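PDB 4CL2: periplasmic solute binding protein from Candidatus liberibacter, which binds manganese and zinc ions in the periplasm and probably delivers them to a membrane transporter for uptake, as in other cluster 9 solute-binding proteins. Local coordinates for residues I207-R211 against V232-A238; R166-E172 against F184-W190; N20-V26 against K135-A140; A114-I118 against Y143-R148. One frame throughout, in Å; residues are numbered along the deposited sequence.

Two lobes joined by a long helix make up the fold of cluster 9 solute-binding proteins, and the four contacts fall into two pairs. Contacts 3 and 4, centres about 13 Å apart, share helix 133-158, which they join to N-terminal-lobe helices, and touch where Asn20 meets Tyr143 and Ile21 meets Ile118; their segments alternate along the chain. Contacts 2 and 1 follow in that order in the C-terminal lobe, with centres about 12 Å apart; Met210 and Gln209 of contact 1 pack on Val169 and Leu187 of contact 2. Contacts 1 and 3 lie on opposite sides of the chain's centre, about 46 Å between centres. Contact 2 alone reaches the manganese site, through Glu172.

Contact 1. Residues I207-R211 against V232-A238; sequences INQMR and VAYETNA
Helix 200-212 packs against the C-terminal turns of helix 227-236 in a mainly apolar helix-helix contact in the C-terminal lobe. The axes of segments 207-211 and 232-236 approach to 9.5 Å and cross at -48°, the helices running in broadly the same direction; the nearest CA atoms are those of Arg211 and Thr236, 5.7 Å apart. Met210, with chi angles m, t and p, reaches across: its SD lies 3.6 Å from Val232 CG1 and its CE 3.4 Å from Ala238 CB. Ile207 (mt) sets CG1 4.0 Å from Val232 CG1 and CD1 3.4 Å from Glu235 OE1, while Glu235 OE2 bonds to Gln231. Thr236 CG2 sits 3.6 Å from Ile207 O, and Arg211 CG passes 4.3 Å from Thr236 CA. Residues 232-236 are helical; Asn237 then takes positive phi (56/28) and Ala238 is extended (-90/-179), turning its CB toward Met210. Ala238 N makes a weak bond to Ala233 O at 3.0 Å, and Asn237 N another to Tyr234 O at 3.4 Å. Met210 and Val232 also meet Ile218 of strand 217-221, so both helices cover that strand, and helix 227-236 ends in a Schellman motif that leads into strand 239-244.

Contact 2. Residues R166-E172 against F184-W190; sequences RWFVTSE and FKSLYLW. With MN (manganese (II) ion), chain L.
One carbonyl, Ser171 O, accepts hydrogen bonds from two successive amides, Leu189 N at 2.8 Å and Trp190 N at 3.0 Å, where both segments turn a corner beside the metal site. Before it, strands 167-170 and 185-188 run parallel, their axes 4.6 Å apart at closest approach and at 17°, pairing Trp167 with Lys185, Phe168 with Ser186 and Val169 with Leu187. The bonds are Lys185 N to Arg166 O (2.9 Å), Phe168 N to Lys185 O (2.8 Å), Leu187 N to Phe168 O (3.0 Å) and Thr170 N to Leu187 O (3.1 Å). Helix 176-182 connects the strands in a beta-alpha-beta crossover. The Phe168 and Phe184 rings form an offset stack, centroids 4.4 Å apart and planes at 12°. On the face of Trp167, Val169 and Leu187, Lys185 CB lies 3.7 Å from the centroid of the Trp167 six-membered ring and Lys185 NZ 4.0 Å from that of its five-membered ring, an off-centre cation-pi contact. Water 1 joins Thr170 OG1 (3.0 Å) to Ser186 OG (2.8 Å). Beyond the corner, Glu172, with chi1 and chi2 both t, extends OE2 to 2.3 Å from MN, which His106 and Asp247 also bind, and takes a hydrogen bond from Asn193 N.

Contact 3. Residues N20-V26 against K135-A140; sequences NIAKDLV and KYELNA
Lys135 opens the helical segment 135-140, part of helix 133-158, and its CB lies 3.8 Å from Leu25 CD1. In the other segment, helix 12-22 ends: Ala22 is still helical, Lys23 (41/53) and Asp24 (75/4) both have positive phi, and a type I' turn from Ala22 to Leu25 is closed by Leu25 N to Ala22 O at 2.9 Å. Tyr136, chi1 m, lays its ring along this turn. Ile21 O (3.7 Å from Tyr136 CD1) and Ala22 CA (3.8 Å from Tyr136 CE1) lie at the ring edge, Leu25 CD1 is 3.7 Å from Tyr136 CE1, and Val26 CG1 comes 3.4 Å from Tyr136 OH, which bonds to Asp129. One turn on, Asn139 points toward the other segment with chi1 m; its ND2 donates to Ile21 O at 2.9 Å, and Ile21 and Asn139 have the nearest CA atoms, 5.1 Å apart. Water 2 donates to Asn139 O and Asn20 O, both at 2.8 Å. Ala140 CB finishes the contact 4.4 Å from Ile21 CG2, beside helix 111-128. Asn20 O and Ile21 O thus find donors in a water and the side-chain amide of Asn139, tying the helix end to helix 133-158 in an otherwise largely apolar contact.

Contact 4. Residues A114-I118 against Y143-R148; sequences AMIYI and YSEKIR
Apolar packing supplies most of this contact. Ile118 (mt) points toward the partner helix, placing CD1 3.5 Å from Tyr143 CD2 and 4.4 Å from Ile147 CG1; Ala114 CB lies 4.2 Å from Ile147 CG2. Met115, with chi angles m, m and t, swings its end across so that CE is 4.0 Å from Ile147 CG2 and 3.4 Å from Ser144 O. Segments 114-118 and 143-148 are helical throughout, and their axes run nearly antiparallel, at 165° and 10.2 Å, Met115 and Ser144 having the nearest CA atoms at 6.1 Å. They belong to consecutive helices, 111-128 and 133-158, in a helical hairpin; the second is the long helix that links the lobes in this family. Ile118 and Tyr143 also meet Ile17 of helix 12-22. The polar link is one water: water 3 donates to Met115 O and Ser144 OG, each at 2.8 Å, while Ser144 OG bonds back to Ala140 O. Within segment 143-148, Arg148 NH1 forms a salt bridge with Glu145 OE1 at 2.5 Å.

Contact 1. Residues I207-R211 against V232-A238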
# COMPACT_ATOMS: atom_id res chain seq x y z
N ILE A 207 16.43 -17.28 5.18
CA ILE A 207 16.57 -18.70 4.96
C ILE A 207 16.65 -19.40 6.30
O ILE A 207 15.98 -20.42 6.53
CB ILE A 207 17.81 -18.99 4.05
CG1 ILE A 207 17.48 -18.51 2.62
CG2 ILE A 207 18.21 -20.43 4.08
CD1 ILE A 207 18.68 -18.43 1.71
N ASN A 208 17.46 -18.83 7.19
CA ASN A 208 17.65 -19.43 8.49
C ASN A 208 16.35 -19.45 9.28
O ASN A 208 15.98 -20.48 9.88
CB ASN A 208 18.79 -18.72 9.22
CG ASN A 208 20.15 -19.16 8.70
OD1 ASN A 208 20.29 -20.28 8.28
ND2 ASN A 208 21.12 -18.28 8.69
N GLN A 209 15.63 -18.34 9.21
CA GLN A 209 14.33 -18.24 9.94
C GLN A 209 13.26 -19.19 9.42
O GLN A 209 12.55 -19.82 10.20
CB GLN A 209 13.86 -16.83 9.98
CG GLN A 209 14.68 -15.91 10.85
CD GLN A 209 14.47 -16.23 12.32
OE1 GLN A 209 13.34 -16.47 12.76
NE2 GLN A 209 15.55 -16.24 13.09
N MET A 210 13.20 -19.36 8.11
CA MET A 210 12.26 -20.31 7.54
C MET A 210 12.51 -21.75 7.90
O MET A 210 11.57 -22.51 8.15
CB MET A 210 12.24 -20.16 6.02
CG MET A 210 11.53 -18.90 5.57
SD MET A 210 11.57 -18.55 3.77
CE MET A 210 10.44 -19.78 3.21
N ARG A 211 13.78 -22.16 7.89
CA ARG A 211 14.10 -23.50 8.33
C ARG A 211 13.75 -23.68 9.80
O ARG A 211 13.09 -24.64 10.18
CB ARG A 211 15.56 -23.80 8.10
CG ARG A 211 15.91 -23.96 6.64
CD ARG A 211 17.07 -24.90 6.50
NE ARG A 211 16.89 -26.20 7.17
CZ ARG A 211 17.62 -26.69 8.20
NH1 ARG A 211 18.61 -26.01 8.75
NH2 ARG A 211 17.34 -27.90 8.68
N VAL A 232 15.14 -18.74 -2.51
CA VAL A 232 14.91 -18.97 -1.08
C VAL A 232 14.04 -20.18 -0.82
O VAL A 232 14.35 -21.01 0.01
CB VAL A 232 14.34 -17.73 -0.40
CG1 VAL A 232 13.84 -18.03 1.01
CG2 VAL A 232 15.38 -16.60 -0.40
N ALA A 233 12.95 -20.31 -1.57
CA ALA A 233 12.12 -21.53 -1.44
C ALA A 233 12.91 -22.79 -1.63
O ALA A 233 12.81 -23.75 -0.85
CB ALA A 233 10.90 -21.43 -2.39
N TYR A 234 13.79 -22.83 -2.64
CA TYR A 234 14.58 -23.99 -2.89
C TYR A 234 15.50 -24.29 -1.70
O TYR A 234 15.58 -25.43 -1.25
CB TYR A 234 15.41 -23.83 -4.19
CG TYR A 234 16.47 -24.85 -4.30
CD1 TYR A 234 16.15 -26.17 -4.63
CD2 TYR A 234 17.79 -24.55 -4.01
CE1 TYR A 234 17.11 -27.15 -4.68
CE2 TYR A 234 18.75 -25.52 -4.04
CZ TYR A 234 18.41 -26.81 -4.40
OH TYR A 234 19.37 -27.78 -4.46
N GLU A 235 16.14 -23.25 -1.17
CA GLU A 235 17.16 -23.42 -0.11
C GLU A 235 16.54 -23.84 1.23
O GLU A 235 17.22 -24.44 2.06
CB GLU A 235 17.95 -22.11 0.09
CG GLU A 235 19.01 -21.96 -0.97
CD GLU A 235 19.97 -20.81 -0.67
OE1 GLU A 235 20.64 -20.83 0.40
OE2 GLU A 235 20.05 -19.93 -1.53
N THR A 236 15.24 -23.57 1.39
CA THR A 236 14.48 -23.80 2.63
C THR A 236 13.56 -25.03 2.57
O THR A 236 13.00 -25.44 3.60
CB THR A 236 13.65 -22.59 3.00
OG1 THR A 236 12.75 -22.24 1.93
CG2 THR A 236 14.56 -21.44 3.35
N ASN A 237 13.45 -25.66 1.41
CA ASN A 237 12.43 -26.66 1.17
C ASN A 237 11.04 -26.13 1.42
O ASN A 237 10.16 -26.87 1.77
CB ASN A 237 12.67 -27.94 2.00
CG ASN A 237 13.77 -28.75 1.45
OD1 ASN A 237 14.71 -29.12 2.16
ND2 ASN A 237 13.69 -29.03 0.16
N ALA A 238 10.89 -24.83 1.25
CA ALA A 238 9.58 -24.19 1.21
C ALA A 238 9.06 -24.15 -0.25
O ALA A 238 9.68 -24.65 -1.16
CB ALA A 238 9.69 -22.80 1.77

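Contact 2. Residues R166-E172 against F184-W190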
# COMPACT_ATOMS: atom_id res chain seq x y z
N ARG A 166 1.76 -18.78 11.57
CA ARG A 166 1.41 -17.37 11.44
C ARG A 166 2.61 -16.47 11.01
O ARG A 166 3.12 -15.63 11.74
CB ARG A 166 0.75 -16.86 12.70
CG ARG A 166 -0.60 -17.59 12.96
CD ARG A 166 -1.14 -17.39 14.37
NE ARG A 166 -1.64 -16.07 14.46
CZ ARG A 166 -2.90 -15.64 14.22
NH1 ARG A 166 -3.93 -16.42 13.97
NH2 ARG A 166 -3.07 -14.37 14.27
N TRP A 167 2.99 -16.67 9.78
CA TRP A 167 4.14 -15.98 9.16
C TRP A 167 3.70 -15.49 7.82
O TRP A 167 3.10 -16.26 7.03
CB TRP A 167 5.27 -16.95 8.92
CG TRP A 167 5.94 -17.37 10.15
CD1 TRP A 167 5.69 -18.48 10.88
CD2 TRP A 167 6.98 -16.68 10.81
NE1 TRP A 167 6.49 -18.51 11.95
CE2 TRP A 167 7.30 -17.41 11.94
CE3 TRP A 167 7.67 -15.51 10.54
CZ2 TRP A 167 8.31 -17.03 12.82
CZ3 TRP A 167 8.68 -15.12 11.42
CH2 TRP A 167 8.97 -15.87 12.53
N PHE A 168 4.03 -14.24 7.52
CA PHE A 168 3.82 -13.65 6.18
C PHE A 168 5.25 -13.45 5.66
O PHE A 168 5.97 -12.63 6.24
CB PHE A 168 3.14 -12.31 6.19
CG PHE A 168 1.70 -12.33 6.55
CD1 PHE A 168 0.92 -13.47 6.35
CD2 PHE A 168 1.11 -11.19 7.08
CE1 PHE A 168 -0.43 -13.42 6.71
CE2 PHE A 168 -0.23 -11.17 7.42
CZ PHE A 168 -0.99 -12.30 7.23
N VAL A 169 5.65 -14.21 4.66
CA VAL A 169 7.05 -14.16 4.10
C VAL A 169 7.06 -13.72 2.63
O VAL A 169 6.43 -14.32 1.79
CB VAL A 169 7.76 -15.50 4.23
CG1 VAL A 169 9.23 -15.43 3.76
CG2 VAL A 169 7.71 -15.95 5.69
N THR A 170 7.71 -12.62 2.40
CA THR A 170 7.60 -11.94 1.11
C THR A 170 9.01 -11.56 0.68
O THR A 170 9.99 -11.85 1.37
CB THR A 170 6.75 -10.69 1.16
OG1 THR A 170 7.29 -9.84 2.15
CG2 THR A 170 5.31 -11.00 1.49
N SER A 171 9.09 -10.93 -0.49
CA SER A 171 10.40 -10.55 -1.02
C SER A 171 10.69 -9.14 -0.45
O SER A 171 11.65 -9.00 0.34
CB SER A 171 10.36 -10.56 -2.58
OG SER A 171 10.21 -11.93 -3.00
N GLU A 172 10.00 -8.15 -0.93
CA GLU A 172 9.99 -6.83 -0.28
C GLU A 172 9.25 -6.89 1.05
O GLU A 172 8.33 -7.69 1.21
CB GLU A 172 9.28 -5.80 -1.17
CG GLU A 172 9.53 -4.36 -0.73
CD GLU A 172 8.66 -3.35 -1.47
OE1 GLU A 172 7.51 -3.62 -1.77
OE2 GLU A 172 9.08 -2.25 -1.68
N PHE A 184 0.32 -11.54 12.92
CA PHE A 184 1.24 -12.50 12.28
C PHE A 184 2.65 -11.96 12.42
O PHE A 184 2.89 -10.75 12.61
CB PHE A 184 0.90 -12.67 10.78
CG PHE A 184 -0.20 -13.63 10.53
CD1 PHE A 184 -1.48 -13.36 11.06
CD2 PHE A 184 -0.05 -14.76 9.74
CE1 PHE A 184 -2.54 -14.22 10.87
CE2 PHE A 184 -1.10 -15.64 9.57
CZ PHE A 184 -2.34 -15.38 10.13
N LYS A 185 3.62 -12.84 12.27
CA LYS A 185 5.03 -12.39 12.15
C LYS A 185 5.41 -12.24 10.68
O LYS A 185 4.77 -12.88 9.86
CB LYS A 185 5.91 -13.45 12.79
CG LYS A 185 5.70 -13.58 14.31
CD LYS A 185 5.72 -15.05 14.73
CE LYS A 185 4.34 -15.72 14.62
NZ LYS A 185 4.45 -17.20 14.50
N SER A 186 6.33 -11.35 10.32
CA SER A 186 6.69 -11.11 8.86
C SER A 186 8.23 -11.42 8.78
O SER A 186 9.03 -11.32 9.77
CB SER A 186 6.30 -9.67 8.22
OG SER A 186 5.69 -9.62 6.82
N LEU A 187 8.59 -11.90 7.62
CA LEU A 187 9.98 -12.14 7.23
C LEU A 187 10.04 -11.70 5.78
O LEU A 187 9.04 -11.82 5.07
CB LEU A 187 10.35 -13.60 7.28
CG LEU A 187 11.06 -14.25 8.46
CD1 LEU A 187 11.35 -15.68 8.02
CD2 LEU A 187 12.35 -13.52 8.79
N TYR A 188 11.17 -11.13 5.39
CA TYR A 188 11.30 -10.63 4.03
C TYR A 188 12.76 -10.54 3.66
O TYR A 188 13.65 -10.67 4.51
CB TYR A 188 10.56 -9.31 3.79
CG TYR A 188 10.83 -8.27 4.83
CD1 TYR A 188 11.96 -7.47 4.75
CD2 TYR A 188 9.99 -8.13 5.94
CE1 TYR A 188 12.22 -6.51 5.73
CE2 TYR A 188 10.25 -7.19 6.93
CZ TYR A 188 11.32 -6.37 6.80
OH TYR A 188 11.53 -5.45 7.81
N LEU A 189 13.00 -10.30 2.37
CA LEU A 189 14.38 -10.30 1.81
C LEU A 189 15.02 -8.89 1.71
O LEU A 189 16.26 -8.78 1.77
CB LEU A 189 14.35 -10.99 0.43
CG LEU A 189 13.68 -12.36 0.38
CD1 LEU A 189 13.82 -13.01 -1.01
CD2 LEU A 189 14.28 -13.28 1.40
N TRP A 190 14.21 -7.87 1.52
CA TRP A 190 14.63 -6.45 1.55
C TRP A 190 13.47 -5.58 1.96
O TRP A 190 12.33 -5.83 1.61
CB TRP A 190 15.27 -6.03 0.18
CG TRP A 190 14.35 -6.28 -1.02
CD1 TRP A 190 13.34 -5.50 -1.42
CD2 TRP A 190 14.33 -7.44 -1.88
NE1 TRP A 190 12.72 -6.06 -2.52
CE2 TRP A 190 13.30 -7.25 -2.81
CE3 TRP A 190 15.07 -8.58 -1.95
CZ2 TRP A 190 13.00 -8.19 -3.78
CZ3 TRP A 190 14.80 -9.51 -2.97
CH2 TRP A 190 13.77 -9.28 -3.87
MN MN L . 7.28 -0.90 -2.09
O HOH W 1 6.50 -8.14 4.54

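Contact 3. Residues N20-V26 against K135-A140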
# COMPACT_ATOMS: atom_id res chain seq x y z
N ASN A 20 -13.01 7.20 -4.72
CA ASN A 20 -14.19 6.61 -4.10
C ASN A 20 -14.85 7.49 -3.07
O ASN A 20 -16.05 7.38 -2.79
CB ASN A 20 -13.81 5.29 -3.47
CG ASN A 20 -13.80 4.19 -4.48
OD1 ASN A 20 -14.85 3.65 -4.88
ND2 ASN A 20 -12.63 3.87 -4.97
N ILE A 21 -14.08 8.40 -2.47
CA ILE A 21 -14.65 9.33 -1.50
C ILE A 21 -15.26 10.54 -2.21
O ILE A 21 -16.29 11.04 -1.80
CB ILE A 21 -13.61 9.71 -0.44
CG1 ILE A 21 -13.08 8.44 0.33
CG2 ILE A 21 -14.13 10.74 0.54
CD1 ILE A 21 -11.71 8.65 0.88
N ALA A 22 -14.61 11.03 -3.27
CA ALA A 22 -15.05 12.26 -3.89
C ALA A 22 -16.08 12.04 -4.98
O ALA A 22 -16.90 12.91 -5.22
CB ALA A 22 -13.87 12.96 -4.47
N LYS A 23 -16.09 10.88 -5.62
CA LYS A 23 -17.03 10.56 -6.69
C LYS A 23 -17.27 11.70 -7.65
O LYS A 23 -18.42 12.08 -7.90
CB LYS A 23 -18.34 10.11 -6.15
CG LYS A 23 -18.22 8.87 -5.36
CD LYS A 23 -19.59 8.49 -4.90
CE LYS A 23 -19.68 6.99 -4.72
NZ LYS A 23 -21.10 6.61 -4.98
N ASP A 24 -16.22 12.24 -8.18
CA ASP A 24 -16.47 13.33 -9.21
C ASP A 24 -16.92 14.71 -8.71
O ASP A 24 -17.08 15.63 -9.55
CB ASP A 24 -17.40 12.90 -10.36
CG ASP A 24 -16.89 11.66 -11.11
OD1 ASP A 24 -15.67 11.49 -11.32
OD2 ASP A 24 -17.75 10.86 -11.52
N LEU A 25 -17.00 14.91 -7.38
CA LEU A 25 -17.13 16.25 -6.85
C LEU A 25 -15.91 17.11 -7.07
O LEU A 25 -16.01 18.30 -7.12
CB LEU A 25 -17.46 16.23 -5.37
CG LEU A 25 -18.82 15.55 -5.10
CD1 LEU A 25 -18.85 15.24 -3.61
CD2 LEU A 25 -19.99 16.42 -5.52
N VAL A 26 -14.76 16.46 -7.15
CA VAL A 26 -13.48 17.06 -7.51
C VAL A 26 -12.84 16.21 -8.60
O VAL A 26 -13.21 15.04 -8.80
CB VAL A 26 -12.51 17.18 -6.32
CG1 VAL A 26 -13.15 17.93 -5.18
CG2 VAL A 26 -11.95 15.83 -5.89
N LYS A 135 -21.80 15.00 1.49
CA LYS A 135 -21.48 14.02 0.46
C LYS A 135 -20.18 13.26 0.73
O LYS A 135 -20.16 12.06 0.63
CB LYS A 135 -21.43 14.71 -0.92
CG LYS A 135 -22.76 15.32 -1.32
CD LYS A 135 -22.71 15.85 -2.76
CE LYS A 135 -24.11 16.32 -3.16
NZ LYS A 135 -24.23 16.66 -4.60
N TYR A 136 -19.13 13.95 1.13
CA TYR A 136 -17.89 13.25 1.47
C TYR A 136 -18.14 12.33 2.68
O TYR A 136 -17.57 11.25 2.75
CB TYR A 136 -16.75 14.21 1.79
CG TYR A 136 -16.37 15.09 0.62
CD1 TYR A 136 -16.00 14.53 -0.61
CD2 TYR A 136 -16.35 16.46 0.74
CE1 TYR A 136 -15.68 15.35 -1.69
CE2 TYR A 136 -15.98 17.24 -0.32
CZ TYR A 136 -15.65 16.68 -1.53
OH TYR A 136 -15.34 17.44 -2.65
N GLU A 137 -18.98 12.77 3.60
CA GLU A 137 -19.30 11.99 4.82
C GLU A 137 -19.97 10.68 4.42
O GLU A 137 -19.57 9.58 4.87
CB GLU A 137 -20.14 12.80 5.80
CG GLU A 137 -20.18 12.20 7.22
CD GLU A 137 -18.95 12.57 8.03
OE1 GLU A 137 -18.83 13.77 8.42
OE2 GLU A 137 -18.12 11.67 8.25
N LEU A 138 -21.01 10.78 3.61
CA LEU A 138 -21.72 9.59 3.17
C LEU A 138 -20.82 8.68 2.37
O LEU A 138 -20.75 7.44 2.58
CB LEU A 138 -22.98 9.99 2.41
CG LEU A 138 -23.57 8.82 1.55
CD1 LEU A 138 -24.26 7.89 2.50
CD2 LEU A 138 -24.53 9.40 0.51
N ASN A 139 -20.07 9.27 1.43
CA ASN A 139 -19.22 8.48 0.54
C ASN A 139 -18.13 7.74 1.28
O ASN A 139 -17.83 6.57 0.97
CB ASN A 139 -18.58 9.34 -0.55
CG ASN A 139 -19.60 9.96 -1.51
OD1 ASN A 139 -20.76 9.54 -1.59
ND2 ASN A 139 -19.15 10.99 -2.28
N ALA A 140 -17.54 8.40 2.28
CA ALA A 140 -16.49 7.81 3.07
C ALA A 140 -17.05 6.59 3.85
O ALA A 140 -16.36 5.57 3.96
CB ALA A 140 -15.88 8.82 4.03
O HOH W 2 -18.10 5.80 -1.71

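Contact 4. Residues A114-I118 against Y143-R148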
# COMPACT_ATOMS: atom_id res chain seq x y z
N ALA A 114 -6.64 1.00 6.15
CA ALA A 114 -7.51 1.44 5.06
C ALA A 114 -8.49 2.45 5.62
O ALA A 114 -8.75 3.47 4.99
CB ALA A 114 -8.24 0.22 4.47
N MET A 115 -9.08 2.14 6.79
CA MET A 115 -10.07 3.07 7.40
C MET A 115 -9.46 4.43 7.76
O MET A 115 -10.11 5.47 7.64
CB MET A 115 -10.72 2.49 8.61
CG MET A 115 -11.19 1.08 8.48
SD MET A 115 -12.52 1.07 7.21
CE MET A 115 -12.63 -0.65 6.72
N ILE A 116 -8.20 4.43 8.17
CA ILE A 116 -7.46 5.68 8.50
C ILE A 116 -7.13 6.49 7.24
O ILE A 116 -7.31 7.72 7.25
CB ILE A 116 -6.19 5.35 9.31
CG1 ILE A 116 -6.64 4.74 10.63
CG2 ILE A 116 -5.36 6.61 9.48
CD1 ILE A 116 -5.49 4.18 11.44
N TYR A 117 -6.67 5.84 6.18
CA TYR A 117 -6.47 6.49 4.86
C TYR A 117 -7.77 7.19 4.44
O TYR A 117 -7.78 8.38 4.09
CB TYR A 117 -6.05 5.52 3.76
CG TYR A 117 -4.57 5.17 3.70
CD1 TYR A 117 -3.95 4.42 4.69
CD2 TYR A 117 -3.78 5.59 2.63
CE1 TYR A 117 -2.59 4.07 4.62
CE2 TYR A 117 -2.44 5.26 2.58
CZ TYR A 117 -1.83 4.53 3.55
OH TYR A 117 -0.48 4.17 3.51
N ILE A 118 -8.85 6.46 4.52
CA ILE A 118 -10.17 7.00 4.09
C ILE A 118 -10.54 8.21 4.93
O ILE A 118 -10.97 9.23 4.38
CB ILE A 118 -11.23 5.88 4.16
CG1 ILE A 118 -10.95 4.85 3.05
CG2 ILE A 118 -12.64 6.46 4.04
CD1 ILE A 118 -11.67 3.54 3.25
N TYR A 143 -17.77 3.70 1.40
CA TYR A 143 -16.56 3.05 0.93
C TYR A 143 -15.84 2.23 2.03
O TYR A 143 -15.33 1.11 1.79
CB TYR A 143 -15.64 4.10 0.33
CG TYR A 143 -14.36 3.56 -0.26
CD1 TYR A 143 -14.39 2.58 -1.26
CD2 TYR A 143 -13.15 4.05 0.12
CE1 TYR A 143 -13.17 2.11 -1.84
CE2 TYR A 143 -11.98 3.59 -0.44
CZ TYR A 143 -11.99 2.60 -1.41
OH TYR A 143 -10.82 2.18 -2.01
N SER A 144 -15.79 2.79 3.26
CA SER A 144 -15.24 2.07 4.38
C SER A 144 -15.99 0.71 4.57
O SER A 144 -15.38 -0.32 4.78
CB SER A 144 -15.42 2.94 5.64
OG SER A 144 -14.57 4.08 5.60
N GLU A 145 -17.32 0.73 4.46
CA GLU A 145 -18.12 -0.45 4.58
C GLU A 145 -17.89 -1.42 3.45
O GLU A 145 -17.84 -2.61 3.68
CB GLU A 145 -19.63 -0.13 4.71
CG GLU A 145 -20.03 0.67 5.94
CD GLU A 145 -19.36 0.23 7.26
OE1 GLU A 145 -19.37 -1.00 7.55
OE2 GLU A 145 -18.86 1.15 7.99
N LYS A 146 -17.75 -0.91 2.23
CA LYS A 146 -17.44 -1.81 1.13
C LYS A 146 -16.12 -2.56 1.33
O LYS A 146 -16.04 -3.75 1.07
CB LYS A 146 -17.39 -0.99 -0.17
CG LYS A 146 -17.38 -1.81 -1.43
CD LYS A 146 -17.42 -0.91 -2.67
CE LYS A 146 -17.54 -1.72 -3.96
NZ LYS A 146 -17.60 -0.70 -5.06
N ILE A 147 -15.09 -1.87 1.87
CA ILE A 147 -13.81 -2.46 2.13
C ILE A 147 -13.96 -3.51 3.23
O ILE A 147 -13.49 -4.62 3.13
CB ILE A 147 -12.74 -1.38 2.56
CG1 ILE A 147 -12.37 -0.43 1.42
CG2 ILE A 147 -11.45 -2.10 3.13
CD1 ILE A 147 -11.44 -0.99 0.43
N ARG A 148 -14.63 -3.12 4.32
CA ARG A 148 -14.86 -4.06 5.41
C ARG A 148 -15.58 -5.32 4.95
O ARG A 148 -15.19 -6.45 5.28
CB ARG A 148 -15.57 -3.41 6.60
CG ARG A 148 -15.69 -4.35 7.82
CD ARG A 148 -16.45 -3.67 8.96
NE ARG A 148 -15.67 -2.54 9.39
CZ ARG A 148 -16.08 -1.28 9.38
NH1 ARG A 148 -17.29 -0.96 8.99
NH2 ARG A 148 -15.21 -0.33 9.72
O HOH W 3 -12.94 5.37 7.49